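Local structure of acetyl xylan esterase (Paenibacillus sp. R4, 6AGQ) at residues L116-R121 / D160-A164. The protein probably removes acetyl groups from acetylated xylan and related esters, as a cold-active esterase of the alpha/beta-hydrolase clan. Numbering follows the deposited sequence.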
ATOM      1  N   LEU A 116      34.643 -16.721  11.544  1.00 25.08           N
ATOM      2  CA  LEU A 116      34.132 -17.618  10.484  1.00 23.14           C
ATOM      3  C   LEU A 116      32.687 -17.249  10.207  1.00 22.56           C
ATOM      4  O   LEU A 116      31.868 -17.179  11.140  1.00 24.05           O
ATOM      5  CB  LEU A 116      34.229 -19.103  10.928  1.00 22.14           C
ATOM      6  CG  LEU A 116      33.485 -20.165  10.083  1.00 21.16           C
ATOM      7  CD1 LEU A 116      34.210 -20.470   8.781  1.00 20.54           C
ATOM      8  CD2 LEU A 116      33.379 -21.408  10.956  1.00 22.40           C
ATOM      9  N   ALA A 117      32.367 -17.068   8.928  1.00 21.50           N
ATOM     10  CA  ALA A 117      31.005 -17.015   8.483  1.00 22.88           C
ATOM     11  C   ALA A 117      30.680 -18.156   7.537  1.00 24.31           C
ATOM     12  O   ALA A 117      31.409 -18.379   6.613  1.00 29.23           O
ATOM     13  CB  ALA A 117      30.769 -15.694   7.770  1.00 23.99           C
ATOM     14  N   ILE A 118      29.533 -18.788   7.691  1.00 24.78           N
ATOM     15  CA  ILE A 118      29.128 -19.924   6.866  1.00 27.87           C
ATOM     16  C   ILE A 118      27.773 -19.735   6.154  1.00 25.87           C
ATOM     17  O   ILE A 118      26.935 -18.998   6.616  1.00 25.58           O
ATOM     18  CB  ILE A 118      29.014 -21.222   7.737  1.00 32.35           C
ATOM     19  CG1 ILE A 118      27.948 -21.081   8.822  1.00 31.08           C
ATOM     20  CG2 ILE A 118      30.365 -21.562   8.390  1.00 33.96           C
ATOM     21  CD1 ILE A 118      27.702 -22.372   9.555  1.00 34.95           C
ATOM     22  N   ASP A 119      27.616 -20.357   5.000  1.00 27.55           N
ATOM     23  CA  ASP A 119      26.319 -20.576   4.359  1.00 27.64           C
ATOM     24  C   ASP A 119      25.422 -21.570   5.149  1.00 30.56           C
ATOM     25  O   ASP A 119      25.895 -22.561   5.639  1.00 33.13           O
ATOM     26  CB  ASP A 119      26.513 -21.216   3.030  1.00 28.58           C
ATOM     27  CG  ASP A 119      27.103 -20.279   1.921  1.00 31.03           C
ATOM     28  OD1 ASP A 119      27.082 -19.010   2.017  1.00 30.29           O
ATOM     29  OD2 ASP A 119      27.536 -20.889   0.905  1.00 30.63           O
ATOM     30  N   VAL A 120      24.111 -21.325   5.139  1.00 35.12           N
ATOM     31  CA  VAL A 120      23.076 -22.212   5.633  1.00 32.12           C
ATOM     32  C   VAL A 120      22.626 -22.938   4.373  1.00 33.92           C
ATOM     33  O   VAL A 120      22.378 -22.318   3.351  1.00 35.92           O
ATOM     34  CB  VAL A 120      21.871 -21.446   6.245  1.00 33.13           C
ATOM     35  CG1 VAL A 120      20.746 -22.408   6.642  1.00 34.07           C
ATOM     36  CG2 VAL A 120      22.298 -20.610   7.429  1.00 30.41           C
ATOM     37  N   ARG A 121      22.585 -24.255   4.461  1.00 30.48           N
ATOM     38  CA  ARG A 121      22.419 -25.132   3.343  1.00 29.88           C
ATOM     39  C   ARG A 121      21.188 -24.886   2.420  1.00 26.73           C
ATOM     40  O   ARG A 121      20.061 -24.711   2.861  1.00 24.69           O
ATOM     41  CB  ARG A 121      22.449 -26.565   3.852  1.00 32.45           C
ATOM     42  CG  ARG A 121      21.363 -26.851   4.866  1.00 34.30           C
ATOM     43  CD  ARG A 121      21.093 -28.313   4.931  1.00 33.56           C
ATOM     44  NE  ARG A 121      22.313 -28.988   5.344  1.00 35.26           N
ATOM     45  CZ  ARG A 121      22.600 -30.251   5.063  1.00 34.50           C
ATOM     46  NH1 ARG A 121      23.723 -30.774   5.537  1.00 29.02           N
ATOM     47  NH2 ARG A 121      21.738 -30.985   4.331  1.00 37.18           N
ATOM     48  N   ASP A 160      25.276 -28.728  10.943  1.00 26.37           N
ATOM     49  CA  ASP A 160      26.300 -27.918  10.188  1.00 27.49           C
ATOM     50  C   ASP A 160      26.890 -26.808  11.074  1.00 29.46           C
ATOM     51  O   ASP A 160      28.099 -26.520  11.006  1.00 24.64           O
ATOM     52  CB  ASP A 160      25.722 -27.236   8.986  1.00 28.29           C
ATOM     53  CG  ASP A 160      25.146 -28.205   7.944  1.00 35.48           C
ATOM     54  OD1 ASP A 160      25.554 -29.402   7.911  1.00 33.41           O
ATOM     55  OD2 ASP A 160      24.236 -27.763   7.149  1.00 38.64           O
ATOM     56  N   CYS A 161      26.020 -26.221  11.923  1.00 31.75           N
ATOM     57  CA  CYS A 161      26.356 -25.119  12.805  1.00 30.62           C
ATOM     58  C   CYS A 161      27.235 -25.546  13.934  1.00 31.97           C
ATOM     59  O   CYS A 161      27.991 -24.727  14.421  1.00 28.27           O
ATOM     60  CB  CYS A 161      25.099 -24.370  13.333  1.00 32.14           C
ATOM     61  SG  CYS A 161      24.187 -23.478  12.027  1.00 35.76           S
ATOM     62  N   ILE A 162      27.071 -26.787  14.404  1.00 30.16           N
ATOM     63  CA  ILE A 162      27.957 -27.367  15.430  1.00 29.94           C
ATOM     64  C   ILE A 162      29.291 -27.767  14.785  1.00 30.44           C
ATOM     65  O   ILE A 162      30.411 -27.634  15.363  1.00 26.51           O
ATOM     66  CB  ILE A 162      27.266 -28.594  16.104  1.00 33.75           C
ATOM     67  CG1 ILE A 162      26.207 -28.096  17.123  1.00 37.11           C
ATOM     68  CG2 ILE A 162      28.273 -29.566  16.770  1.00 36.40           C
ATOM     69  CD1 ILE A 162      25.207 -29.196  17.500  1.00 37.79           C
ATOM     70  N   ARG A 163      29.182 -28.266  13.563  1.00 26.12           N
ATOM     71  CA  ARG A 163      30.382 -28.580  12.813  1.00 26.95           C
ATOM     72  C   ARG A 163      31.228 -27.338  12.451  1.00 24.47           C
ATOM     73  O   ARG A 163      32.449 -27.481  12.315  1.00 24.89           O
ATOM     74  CB  ARG A 163      30.016 -29.439  11.603  1.00 27.84           C
ATOM     75  CG  ARG A 163      29.560 -30.811  12.044  1.00 26.93           C
ATOM     76  CD  ARG A 163      28.813 -31.540  10.958  1.00 26.80           C
ATOM     77  NE  ARG A 163      29.730 -32.096   9.963  1.00 28.21           N
ATOM     78  CZ  ARG A 163      30.447 -33.202  10.092  1.00 28.77           C
ATOM     79  NH1 ARG A 163      30.384 -33.972  11.203  1.00 26.61           N
ATOM     80  NH2 ARG A 163      31.222 -33.562   9.066  1.00 27.55           N
ATOM     81  N   ALA A 164      30.634 -26.147  12.348  1.00 20.67           N
ATOM     82  CA  ALA A 164      31.417 -24.906  12.317  1.00 21.77           C
ATOM     83  C   ALA A 164      32.273 -24.695  13.587  1.00 24.20           C
ATOM     84  O   ALA A 164      33.360 -24.171  13.542  1.00 24.59           O
ATOM     85  CB  ALA A 164      30.518 -23.708  12.083  1.00 22.35           C
TER
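R121 sets its CG between the backbone N and the carbonyl carbon and then bends at chi3 (61°), which brings the guanidinium edge to the carboxylate of D160, whose own CG lies beside its backbone N. The pairing is side-on, NE and NH1 of R121 each taking one oxygen of D160, and the two groups lie almost in one plane (17°). NE of R121 donates to OD2 of D160 at 2.9 Å, the almost straight N-H...O angle of 168° marking this as the tighter prong. NH1 of R121 reaches OD1 of D160 at 3.3 Å, and its added approach to OD2 is weak. Both carboxylate oxygens present their syn lone pairs, and with one nitrogen on each the carboxylate is fixed against rotation. R121 also pairs through NH2 with D129 and through NH1 with D66, so three carboxylates meet this buried guanidinium and probably stabilise its charge. Were this arginine cut back to an alanine, the buried D160 carboxylate would probably lose its counter-charge, and D66 and D129 their shared partner.

Nearer the strand, the contact turns apolar. The CB of A164 is met by two branched side chains: CD2 of L116 lies 3.8 Å from it, and CD1 of I118 4.0 Å. The same I118 methyl stands 4.4 Å from SG of C161, a looser approach.

The axes of strand 116-118 and helix 160-164 run nearly antiparallel and come within 10.1 Å, as where a helix packs on the mixed sheet of an alpha/beta-hydrolase fold. Helix 153-170 follows strand 114-118 in the chain and precedes strand 179-184; strand 114-118 itself runs antiparallel to 69-77 and parallel to 86-92. Y62 of strand 55-63 touches I118 and A164, and L190 of helix 186-197 meets V120 and C161.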